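Local coordinates for putative isocitrate dehydrogenase, NAD-dependent (Methylococcus capsulatus, PDB 6LKY), which probably catalyses the NAD-dependent, magnesium-assisted oxidative decarboxylation of isocitrate, as in its isocitrate and isopropylmalate dehydrogenase family, at residues A[278-288]-A[297-308]; A[1-10]-A[30-41]. The protein carries 1 engineered substitution. All blocks are in the same frame, centred on the assembly; numbering follows the deposited sequence.

Interaction 1 (A[278-288]-A[297-308])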
loop_
_atom_site.group_PDB
_atom_site.type_symbol
_atom_site.label_atom_id
_atom_site.label_comp_id
_atom_site.label_asym_id
_atom_site.label_seq_id
_atom_site.Cartn_x
_atom_site.Cartn_y
_atom_site.Cartn_z
ATOM N N THR A 278 -10.785 16.801 -13.120
ATOM C CA THR A 278 -10.450 15.790 -14.116
ATOM C C THR A 278 -10.993 14.422 -13.734
ATOM O O THR A 278 -11.579 13.727 -14.569
ATOM C CB THR A 278 -8.936 15.725 -14.284
ATOM O OG1 THR A 278 -8.447 17.020 -14.649
ATOM C CG2 THR A 278 -8.548 14.681 -15.333
ATOM N N ALA A 279 -10.786 14.008 -12.478
ATOM C CA ALA A 279 -11.227 12.680 -12.055
ATOM C C ALA A 279 -12.728 12.509 -12.252
ATOM O O ALA A 279 -13.184 11.499 -12.805
ATOM C CB ALA A 279 -10.841 12.437 -10.595
ATOM N N MET A 280 -13.516 13.503 -11.828
ATOM C CA MET A 280 -14.964 13.411 -12.005
ATOM C C MET A 280 -15.344 13.407 -13.481
ATOM O O MET A 280 -16.249 12.672 -13.900
ATOM C CB MET A 280 -15.660 14.563 -11.282
ATOM C CG MET A 280 -17.111 14.251 -10.949
ATOM S SD MET A 280 -17.223 13.010 -9.630
ATOM C CE MET A 280 -18.399 11.845 -10.335
ATOM N N ILE A 281 -14.639 14.201 -14.290
ATOM C CA ILE A 281 -14.924 14.242 -15.720
ATOM C C ILE A 281 -14.603 12.896 -16.376
ATOM O O ILE A 281 -15.384 12.392 -17.191
ATOM C CB ILE A 281 -14.165 15.428 -16.351
ATOM C CG1 ILE A 281 -14.810 16.741 -15.892
ATOM C CG2 ILE A 281 -14.210 15.373 -17.851
ATOM C CD1 ILE A 281 -13.857 17.922 -15.812
ATOM N N MET A 282 -13.484 12.266 -15.986
ATOM C CA MET A 282 -13.134 10.937 -16.495
ATOM C C MET A 282 -14.133 9.886 -16.029
ATOM O O MET A 282 -14.441 8.945 -16.773
ATOM C CB MET A 282 -11.720 10.543 -16.058
ATOM C CG MET A 282 -10.579 11.350 -16.687
ATOM S SD MET A 282 -10.565 11.295 -18.508
ATOM C CE MET A 282 -9.988 9.609 -18.766
ATOM N N ALA A 283 -14.655 10.028 -14.805
ATOM C CA ALA A 283 -15.738 9.148 -14.377
ATOM C C ALA A 283 -16.936 9.290 -15.304
ATOM O O ALA A 283 -17.569 8.293 -15.678
ATOM C CB ALA A 283 -16.135 9.447 -12.923
ATOM N N GLY A 284 -17.251 10.529 -15.687
ATOM C CA GLY A 284 -18.281 10.751 -16.690
ATOM C C GLY A 284 -17.979 10.055 -18.007
ATOM O O GLY A 284 -18.867 9.477 -18.631
ATOM N N ALA A 285 -16.732 10.140 -18.468
ATOM C CA ALA A 285 -16.356 9.425 -19.689
ATOM C C ALA A 285 -16.624 7.927 -19.556
ATOM O O ALA A 285 -17.216 7.304 -20.450
ATOM C CB ALA A 285 -14.885 9.680 -20.036
ATOM N N MET A 286 -16.187 7.330 -18.438
ATOM C CA MET A 286 -16.396 5.894 -18.239
ATOM C C MET A 286 -17.881 5.566 -18.228
ATOM O O MET A 286 -18.312 4.555 -18.802
ATOM C CB MET A 286 -15.755 5.434 -16.925
ATOM C CG MET A 286 -14.242 5.534 -16.846
ATOM S SD MET A 286 -13.597 4.755 -15.336
ATOM C CE MET A 286 -13.753 3.027 -15.786
ATOM N N MET A 287 -18.680 6.424 -17.581
ATOM C CA MET A 287 -20.122 6.231 -17.555
ATOM C C MET A 287 -20.706 6.294 -18.967
ATOM O O MET A 287 -21.517 5.444 -19.354
ATOM C CB MET A 287 -20.767 7.288 -16.658
ATOM C CG MET A 287 -22.271 7.128 -16.481
ATOM S SD MET A 287 -22.965 8.243 -15.239
ATOM C CE MET A 287 -22.676 9.845 -16.003
ATOM N N LEU A 288 -20.293 7.292 -19.756
ATOM C CA LEU A 288 -20.817 7.419 -21.117
ATOM C C LEU A 288 -20.496 6.183 -21.940
ATOM O O LEU A 288 -21.368 5.646 -22.632
ATOM C CB LEU A 288 -20.266 8.674 -21.808
ATOM C CG LEU A 288 -20.765 10.027 -21.283
ATOM C CD1 LEU A 288 -20.532 11.150 -22.285
ATOM C CD2 LEU A 288 -22.225 9.952 -20.887
ATOM N N ALA A 297 -17.622 9.648 -24.957
ATOM C CA ALA A 297 -16.602 9.325 -23.960
ATOM C C ALA A 297 -15.201 9.640 -24.482
ATOM O O ALA A 297 -14.378 10.252 -23.784
ATOM C CB ALA A 297 -16.717 7.853 -23.559
ATOM N N ARG A 298 -14.913 9.229 -25.721
ATOM C CA ARG A 298 -13.587 9.461 -26.288
ATOM C C ARG A 298 -13.331 10.950 -26.492
ATOM O O ARG A 298 -12.199 11.421 -26.319
ATOM C CB ARG A 298 -13.443 8.692 -27.603
ATOM C CG ARG A 298 -13.237 7.190 -27.421
ATOM C CD ARG A 298 -12.928 6.501 -28.743
ATOM N NE ARG A 298 -14.117 6.354 -29.584
ATOM C CZ ARG A 298 -14.839 5.239 -29.680
ATOM N NH1 ARG A 298 -14.503 4.156 -28.988
ATOM N NH2 ARG A 298 -15.903 5.206 -30.474
ATOM N N ARG A 299 -14.372 11.704 -26.866
ATOM C CA ARG A 299 -14.238 13.150 -27.033
ATOM C C ARG A 299 -13.961 13.839 -25.700
ATOM O O ARG A 299 -13.112 14.740 -25.622
ATOM C CB ARG A 299 -15.493 13.720 -27.701
ATOM C CG ARG A 299 -15.598 13.345 -29.179
ATOM C CD ARG A 299 -16.976 13.638 -29.768
ATOM N NE ARG A 299 -17.314 15.049 -29.637
ATOM C CZ ARG A 299 -18.498 15.497 -29.241
ATOM N NH1 ARG A 299 -19.466 14.637 -28.968
ATOM N NH2 ARG A 299 -18.719 16.804 -29.137
ATOM N N ILE A 300 -14.649 13.412 -24.638
ATOM C CA ILE A 300 -14.342 13.934 -23.308
ATOM C C ILE A 300 -12.880 13.665 -22.965
ATOM O O ILE A 300 -12.149 14.559 -22.510
ATOM C CB ILE A 300 -15.284 13.319 -22.255
ATOM C CG1 ILE A 300 -16.695 13.876 -22.387
ATOM C CG2 ILE A 300 -14.765 13.588 -20.836
ATOM C CD1 ILE A 300 -17.692 13.200 -21.466
ATOM N N GLU A 301 -12.427 12.425 -23.191
ATOM C CA GLU A 301 -11.061 12.080 -22.792
ATOM C C GLU A 301 -10.029 12.870 -23.592
ATOM O O GLU A 301 -9.037 13.364 -23.027
ATOM C CB GLU A 301 -10.837 10.575 -22.937
ATOM C CG GLU A 301 -9.440 10.130 -22.552
ATOM C CD GLU A 301 -9.316 8.623 -22.403
ATOM O OE1 GLU A 301 -10.330 7.914 -22.595
ATOM O OE2 GLU A 301 -8.200 8.150 -22.092
ATOM N N ARG A 302 -10.250 12.994 -24.907
ATOM C CA ARG A 302 -9.372 13.794 -25.757
ATOM C C ARG A 302 -9.314 15.242 -25.284
ATOM O O ARG A 302 -8.232 15.842 -25.223
ATOM C CB ARG A 302 -9.856 13.716 -27.210
ATOM C CG ARG A 302 -8.891 14.301 -28.233
ATOM C CD ARG A 302 -9.341 14.048 -29.670
ATOM N NE ARG A 302 -10.039 12.773 -29.842
ATOM C CZ ARG A 302 -11.255 12.652 -30.371
ATOM N NH1 ARG A 302 -11.915 13.729 -30.780
ATOM N NH2 ARG A 302 -11.813 11.453 -30.493
ATOM N N ALA A 303 -10.468 15.820 -24.949
ATOM C CA ALA A 303 -10.505 17.207 -24.488
ATOM C C ALA A 303 -9.721 17.384 -23.188
ATOM O O ALA A 303 -8.967 18.359 -23.026
ATOM C CB ALA A 303 -11.957 17.656 -24.321
ATOM N N VAL A 304 -9.905 16.459 -22.236
ATOM C CA VAL A 304 -9.150 16.526 -20.985
ATOM C C VAL A 304 -7.651 16.462 -21.259
ATOM O O VAL A 304 -6.854 17.239 -20.708
ATOM C CB VAL A 304 -9.580 15.397 -20.032
ATOM C CG1 VAL A 304 -8.598 15.308 -18.858
ATOM C CG2 VAL A 304 -11.006 15.605 -19.556
ATOM N N ARG A 305 -7.241 15.503 -22.088
ATOM C CA ARG A 305 -5.820 15.355 -22.374
ATOM C C ARG A 305 -5.253 16.603 -23.045
ATOM O O ARG A 305 -4.155 17.053 -22.700
ATOM C CB ARG A 305 -5.600 14.107 -23.224
ATOM C CG ARG A 305 -5.822 12.845 -22.415
ATOM C CD ARG A 305 -5.742 11.581 -23.236
ATOM N NE ARG A 305 -5.862 10.408 -22.377
ATOM C CZ ARG A 305 -4.878 9.910 -21.631
ATOM N NH1 ARG A 305 -3.664 10.451 -21.658
ATOM N NH2 ARG A 305 -5.104 8.846 -20.871
ATOM N N GLU A 306 -5.996 17.193 -23.988
ATOM C CA GLU A 306 -5.528 18.411 -24.641
ATOM C C GLU A 306 -5.358 19.542 -23.633
ATOM O O GLU A 306 -4.353 20.266 -23.663
ATOM C CB GLU A 306 -6.494 18.820 -25.755
ATOM C CG GLU A 306 -6.356 17.987 -27.036
ATOM C CD GLU A 306 -7.590 18.054 -27.927
ATOM O OE1 GLU A 306 -8.542 18.786 -27.578
ATOM O OE2 GLU A 306 -7.612 17.358 -28.970
ATOM N N VAL A 307 -6.321 19.701 -22.719
ATOM C CA VAL A 307 -6.223 20.799 -21.759
ATOM C C VAL A 307 -5.046 20.587 -20.810
ATOM O O VAL A 307 -4.334 21.538 -20.466
ATOM C CB VAL A 307 -7.546 20.965 -20.995
ATOM C CG1 VAL A 307 -7.366 21.930 -19.821
ATOM C CG2 VAL A 307 -8.640 21.448 -21.934
ATOM N N ILE A 308 -4.806 19.345 -20.384
ATOM C CA ILE A 308 -3.712 19.109 -19.443
ATOM C C ILE A 308 -2.363 19.249 -20.142
ATOM O O ILE A 308 -1.413 19.813 -19.584
ATOM C CB ILE A 308 -3.860 17.724 -18.779
ATOM C CG1 ILE A 308 -5.056 17.710 -17.817
ATOM C CG2 ILE A 308 -2.558 17.328 -18.079
ATOM C CD1 ILE A 308 -5.450 16.326 -17.335
#

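Interaction 2 (A[1-10]-A[30-41])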
loop_
_atom_site.group_PDB
_atom_site.type_symbol
_atom_site.label_atom_id
_atom_site.label_comp_id
_atom_site.label_asym_id
_atom_site.label_seq_id
_atom_site.Cartn_x
_atom_site.Cartn_y
_atom_site.Cartn_z
ATOM N N MET A 1 -32.789 10.449 -23.505
ATOM C CA MET A 1 -32.393 9.070 -23.768
ATOM C C MET A 1 -32.034 8.326 -22.476
ATOM O O MET A 1 -32.450 7.184 -22.288
ATOM C CB MET A 1 -31.211 9.024 -24.749
ATOM C CG MET A 1 -31.615 8.999 -26.218
ATOM S SD MET A 1 -30.228 9.056 -27.379
ATOM C CE MET A 1 -30.354 7.459 -28.175
ATOM N N HIS A 2 -31.280 8.975 -21.585
ATOM C CA HIS A 2 -30.696 8.315 -20.415
ATOM C C HIS A 2 -31.111 9.008 -19.126
ATOM O O HIS A 2 -30.834 10.199 -18.943
ATOM C CB HIS A 2 -29.173 8.296 -20.503
ATOM C CG HIS A 2 -28.640 7.555 -21.683
ATOM N ND1 HIS A 2 -28.672 6.180 -21.774
ATOM C CD2 HIS A 2 -28.028 7.995 -22.807
ATOM C CE1 HIS A 2 -28.114 5.805 -22.912
ATOM N NE2 HIS A 2 -27.713 6.887 -23.556
ATOM N N LYS A 3 -31.734 8.254 -18.219
ATOM C CA LYS A 3 -32.069 8.736 -16.886
ATOM C C LYS A 3 -31.059 8.183 -15.878
ATOM O O LYS A 3 -30.961 6.964 -15.697
ATOM C CB LYS A 3 -33.489 8.333 -16.497
ATOM C CG LYS A 3 -33.930 8.947 -15.182
ATOM C CD LYS A 3 -35.396 8.685 -14.899
ATOM C CE LYS A 3 -35.821 9.424 -13.655
ATOM N NZ LYS A 3 -37.189 9.035 -13.229
ATOM N N ILE A 4 -30.354 9.083 -15.185
ATOM C CA ILE A 4 -29.183 8.735 -14.384
ATOM C C ILE A 4 -29.302 9.361 -13.001
ATOM O O ILE A 4 -29.508 10.577 -12.885
ATOM C CB ILE A 4 -27.892 9.214 -15.066
ATOM C CG1 ILE A 4 -27.646 8.414 -16.344
ATOM C CG2 ILE A 4 -26.708 9.171 -14.087
ATOM C CD1 ILE A 4 -26.460 8.880 -17.118
ATOM N N THR A 5 -29.144 8.543 -11.952
ATOM C CA THR A 5 -29.159 9.083 -10.595
ATOM C C THR A 5 -27.892 9.897 -10.360
ATOM O O THR A 5 -26.799 9.470 -10.735
ATOM C CB THR A 5 -29.274 7.959 -9.564
ATOM O OG1 THR A 5 -30.511 7.259 -9.752
ATOM C CG2 THR A 5 -29.217 8.517 -8.135
ATOM N N LEU A 6 -28.046 11.092 -9.786
ATOM C CA LEU A 6 -26.950 12.044 -9.632
ATOM C C LEU A 6 -26.800 12.404 -8.161
ATOM O O LEU A 6 -27.751 12.897 -7.540
ATOM C CB LEU A 6 -27.204 13.303 -10.465
ATOM C CG LEU A 6 -26.165 14.424 -10.397
ATOM C CD1 LEU A 6 -24.868 13.957 -11.040
ATOM C CD2 LEU A 6 -26.677 15.703 -11.079
ATOM N N ILE A 7 -25.614 12.183 -7.614
ATOM C CA ILE A 7 -25.339 12.435 -6.206
ATOM C C ILE A 7 -24.189 13.429 -6.110
ATOM O O ILE A 7 -23.030 13.081 -6.329
ATOM C CB ILE A 7 -25.007 11.134 -5.453
ATOM C CG1 ILE A 7 -26.169 10.134 -5.569
ATOM C CG2 ILE A 7 -24.635 11.462 -4.011
ATOM C CD1 ILE A 7 -25.890 8.762 -4.939
ATOM N N PRO A 8 -24.481 14.690 -5.789
ATOM C CA PRO A 8 -23.403 15.699 -5.736
ATOM C C PRO A 8 -22.340 15.416 -4.687
ATOM O O PRO A 8 -21.168 15.746 -4.900
ATOM C CB PRO A 8 -24.168 16.996 -5.427
ATOM C CG PRO A 8 -25.584 16.711 -5.906
ATOM C CD PRO A 8 -25.806 15.283 -5.552
ATOM N N GLY A 9 -22.725 14.859 -3.539
ATOM C CA GLY A 9 -21.746 14.435 -2.548
ATOM C C GLY A 9 -21.289 15.528 -1.596
ATOM O O GLY A 9 -21.988 16.515 -1.348
ATOM N N ASP A 10 -20.076 15.346 -1.071
ATOM C CA ASP A 10 -19.568 16.098 0.067
ATOM C C ASP A 10 -18.306 16.866 -0.304
ATOM O O ASP A 10 -17.582 16.504 -1.237
ATOM C CB ASP A 10 -19.275 15.154 1.246
ATOM C CG ASP A 10 -20.531 14.488 1.776
ATOM O OD1 ASP A 10 -21.599 15.140 1.741
ATOM O OD2 ASP A 10 -20.458 13.316 2.214
ATOM N N GLN A 30 -27.913 12.986 -24.312
ATOM C CA GLN A 30 -29.165 13.348 -23.662
ATOM C C GLN A 30 -29.270 12.647 -22.312
ATOM O O GLN A 30 -29.371 11.417 -22.256
ATOM C CB GLN A 30 -30.347 12.964 -24.549
ATOM C CG GLN A 30 -30.184 13.384 -26.000
ATOM C CD GLN A 30 -30.505 14.850 -26.215
ATOM O OE1 GLN A 30 -31.673 15.244 -26.230
ATOM N NE2 GLN A 30 -29.468 15.668 -26.383
ATOM N N VAL A 31 -29.280 13.428 -21.233
ATOM C CA VAL A 31 -29.354 12.891 -19.880
ATOM C C VAL A 31 -30.487 13.568 -19.125
ATOM O O VAL A 31 -30.503 14.798 -18.994
ATOM C CB VAL A 31 -28.038 13.078 -19.106
ATOM C CG1 VAL A 31 -28.124 12.349 -17.773
ATOM C CG2 VAL A 31 -26.847 12.601 -19.927
ATOM N N GLN A 32 -31.407 12.767 -18.594
ATOM C CA GLN A 32 -32.313 13.213 -17.540
ATOM C C GLN A 32 -31.655 12.898 -16.193
ATOM O O GLN A 32 -31.621 11.742 -15.766
ATOM C CB GLN A 32 -33.670 12.532 -17.682
ATOM C CG GLN A 32 -34.751 13.089 -16.754
ATOM C CD GLN A 32 -35.987 12.204 -16.702
ATOM O OE1 GLN A 32 -36.267 11.456 -17.638
ATOM N NE2 GLN A 32 -36.724 12.276 -15.597
ATOM N N TRP A 33 -31.119 13.917 -15.519
ATOM C CA TRP A 33 -30.508 13.713 -14.206
ATOM C C TRP A 33 -31.567 13.585 -13.114
ATOM O O TRP A 33 -32.476 14.417 -13.008
ATOM C CB TRP A 33 -29.560 14.856 -13.855
ATOM C CG TRP A 33 -28.466 15.067 -14.817
ATOM C CD1 TRP A 33 -28.361 16.082 -15.723
ATOM C CD2 TRP A 33 -27.294 14.260 -14.981
ATOM N NE1 TRP A 33 -27.201 15.957 -16.445
ATOM C CE2 TRP A 33 -26.526 14.846 -16.013
ATOM C CE3 TRP A 33 -26.821 13.092 -14.364
ATOM C CZ2 TRP A 33 -25.312 14.306 -16.446
ATOM C CZ3 TRP A 33 -25.611 12.557 -14.792
ATOM C CH2 TRP A 33 -24.871 13.164 -15.826
ATOM N N ASP A 34 -31.424 12.562 -12.282
ATOM C CA ASP A 34 -32.291 12.308 -11.133
ATOM C C ASP A 34 -31.469 12.599 -9.874
ATOM O O ASP A 34 -30.778 11.723 -9.351
ATOM C CB ASP A 34 -32.793 10.874 -11.180
ATOM C CG ASP A 34 -33.807 10.571 -10.110
ATOM O OD1 ASP A 34 -34.078 11.457 -9.266
ATOM O OD2 ASP A 34 -34.326 9.433 -10.116
ATOM N N THR A 35 -31.536 13.842 -9.404
ATOM C CA THR A 35 -30.682 14.292 -8.314
ATOM C C THR A 35 -31.145 13.721 -6.979
ATOM O O THR A 35 -32.316 13.855 -6.602
ATOM C CB THR A 35 -30.660 15.817 -8.260
ATOM O OG1 THR A 35 -30.048 16.308 -9.455
ATOM C CG2 THR A 35 -29.852 16.308 -7.056
ATOM N N GLN A 36 -30.211 13.090 -6.261
ATOM C CA GLN A 36 -30.470 12.472 -4.966
ATOM C C GLN A 36 -29.333 12.823 -4.015
ATOM O O GLN A 36 -28.249 13.224 -4.441
ATOM C CB GLN A 36 -30.602 10.950 -5.094
ATOM C CG GLN A 36 -31.660 10.501 -6.046
ATOM C CD GLN A 36 -33.048 10.731 -5.502
ATOM O OE1 GLN A 36 -33.226 10.964 -4.305
ATOM N NE2 GLN A 36 -34.045 10.666 -6.381
ATOM N N SER A 37 -29.570 12.633 -2.721
ATOM C CA SER A 37 -28.627 13.034 -1.682
ATOM C C SER A 37 -28.054 11.816 -0.956
ATOM O O SER A 37 -28.770 10.841 -0.706
ATOM C CB SER A 37 -29.321 13.964 -0.686
ATOM O OG SER A 37 -28.465 14.353 0.361
ATOM N N ALA A 38 -26.780 11.897 -0.565
ATOM C CA ALA A 38 -26.135 10.812 0.171
ATOM C C ALA A 38 -24.966 11.376 0.961
ATOM O O ALA A 38 -24.498 12.488 0.700
ATOM C CB ALA A 38 -25.654 9.696 -0.777
ATOM N N GLY A 39 -24.487 10.585 1.929
ATOM C CA GLY A 39 -23.323 10.978 2.706
ATOM C C GLY A 39 -23.657 12.066 3.716
ATOM O O GLY A 39 -24.792 12.192 4.181
ATOM N N MET A 40 -22.644 12.875 4.042
ATOM C CA MET A 40 -22.809 13.884 5.088
ATOM C C MET A 40 -23.870 14.908 4.704
ATOM O O MET A 40 -24.675 15.331 5.549
ATOM C CB MET A 40 -21.469 14.573 5.372
ATOM C CG MET A 40 -21.391 15.347 6.698
ATOM S SD MET A 40 -21.718 14.364 8.199
ATOM C CE MET A 40 -20.207 13.394 8.327
ATOM N N ALA A 41 -23.930 15.270 3.421
ATOM C CA ALA A 41 -24.973 16.182 2.975
ATOM C C ALA A 41 -26.345 15.644 3.354
ATOM O O ALA A 41 -27.166 16.375 3.931
ATOM C CB ALA A 41 -24.865 16.409 1.461
HETATM O O HOH W 1 -25.262 14.178 -1.923
#

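Interaction 1 (A[278-288]-A[297-308])
An antiparallel helical hairpin joins helix 278-290 to helix 294-310, and Ile281, Ala285, Ile300 and Val304 fill the seam between its two arms. The axes of the paired segments approach to 8.5 Å with 158° between their N-to-C directions. They are closest at the alanine end, where CA of Ala285 and CA of Ala297 are 4.3 Å apart, and the backbones part toward the Thr278 end. Ala297 lays its CB against the backbone of the partner helix, 3.2 Å from Ala285 O, so the small side chains on both arms permit this close approach. Farther along, branched residues span the wider gap. Ile281 has CG2 anti to its backbone N (chi1 -71° for CG1), which sends this methyl between two branches of the facing helix, 3.5 Å from Ile300 CG2 and 3.6 Å from Val304 CG2. The other branch of Ile300 runs out to Leu288, whose chain it crosses at about a right angle, with the two CD1 atoms in contact. At the opposite end Thr278 offers its methyl, CG2 lying 3.6 Å from Val304 CG1, while its OG1 is hydrogen-bonded to Asn276. Met282 folds back at chi2 and chi3, which brings CE to 3.8 Å from Glu301 CD. That carboxylate is held from its own helix by Arg305, whose NE lies 3.3 Å from Glu301 OE2 in a salt bridge using the anti lone pair. No hydrogen bond crosses between the helices, so apolar contact dominates. Beyond the seam, Met280, Ala283 and Met287 pack on strand 63-66 and Met286 on strand 248-252, while Ala303 and Val307 of the second arm touch helix 326-337.

Interaction 2 (A[1-10]-A[30-41])
Leu6 meets Trp33 and Thr35 with separate parts of its side chain: CB lies 3.9 Å from Trp33 CE3, and CD2 approaches Thr35 OG1. Its CG stands opposite the backbone N (chi1 179°), and the two methyls spread over neighbouring parts of strand 31-35. Ile4 runs alongside the indole, pointing the same way, with CG2 3.6 Å from Trp33 CZ3; Val31 CG1 sits over the centre of one indole face. Helix 13-26 packs against this side of the sheet through Val17, Val21 and Ile24, and its Glu25 accepts from Trp33 NE1. Strands 2-7 and 31-35, connected through this helix, are the parallel pair of a beta-alpha-beta unit, with 31-35 at the sheet edge within this chain. Six backbone hydrogen bonds alternate between them, from His2 N with Gln30 O to Gln36 N with Leu6 O. Leu6 N meets Asp34 O at 2.8 Å, yet from above the carbonyl plane, 51° out of it.

On the other face Lys3, fully extended, lies beside Gln32, with Lys3 CE 3.6 Å from Gln32 NE2. Its NZ stays 4.2 Å from Asp34 OD2, beyond a salt bridge; that oxygen is hydrogen-bonded to Ser57, while Asp34 OD1 accepts from Gln36 NE2.

Past the strands, a water accepts from both Gly9 N and Ala38 N. Asp10 uses both carboxylate oxygens: OD1 takes Ala41 N and OD2 takes Met40 N, each at 2.9 Å and on the syn side, though somewhat out of the carboxylate plane. Asp10 OD2 has a second donor in Thr70 N, next to the NAD-binding residues Leu69 and Thr71.

Along the chain the contacts come in series: interaction 2 is completed by residue 41, and interaction 1 opens only at 278. Their centres are 19 Å apart, yet the two meet directly, Met287 SD lying 4.0 Å from Ile4 CD1 and Met287 CE 4.0 Å from Trp33 CH2. Helix 278-290 therefore rests against the strand pair 2-7 and 31-35, with strand 63-66 as a further shared neighbour, and the N-terminal and C-terminal parts of the sequence combine in one layered alpha/beta region. Both contacts also come close to bound NAD: the side chains of Asp10 and Thr278 each lie about 7 Å from a cofactor molecule.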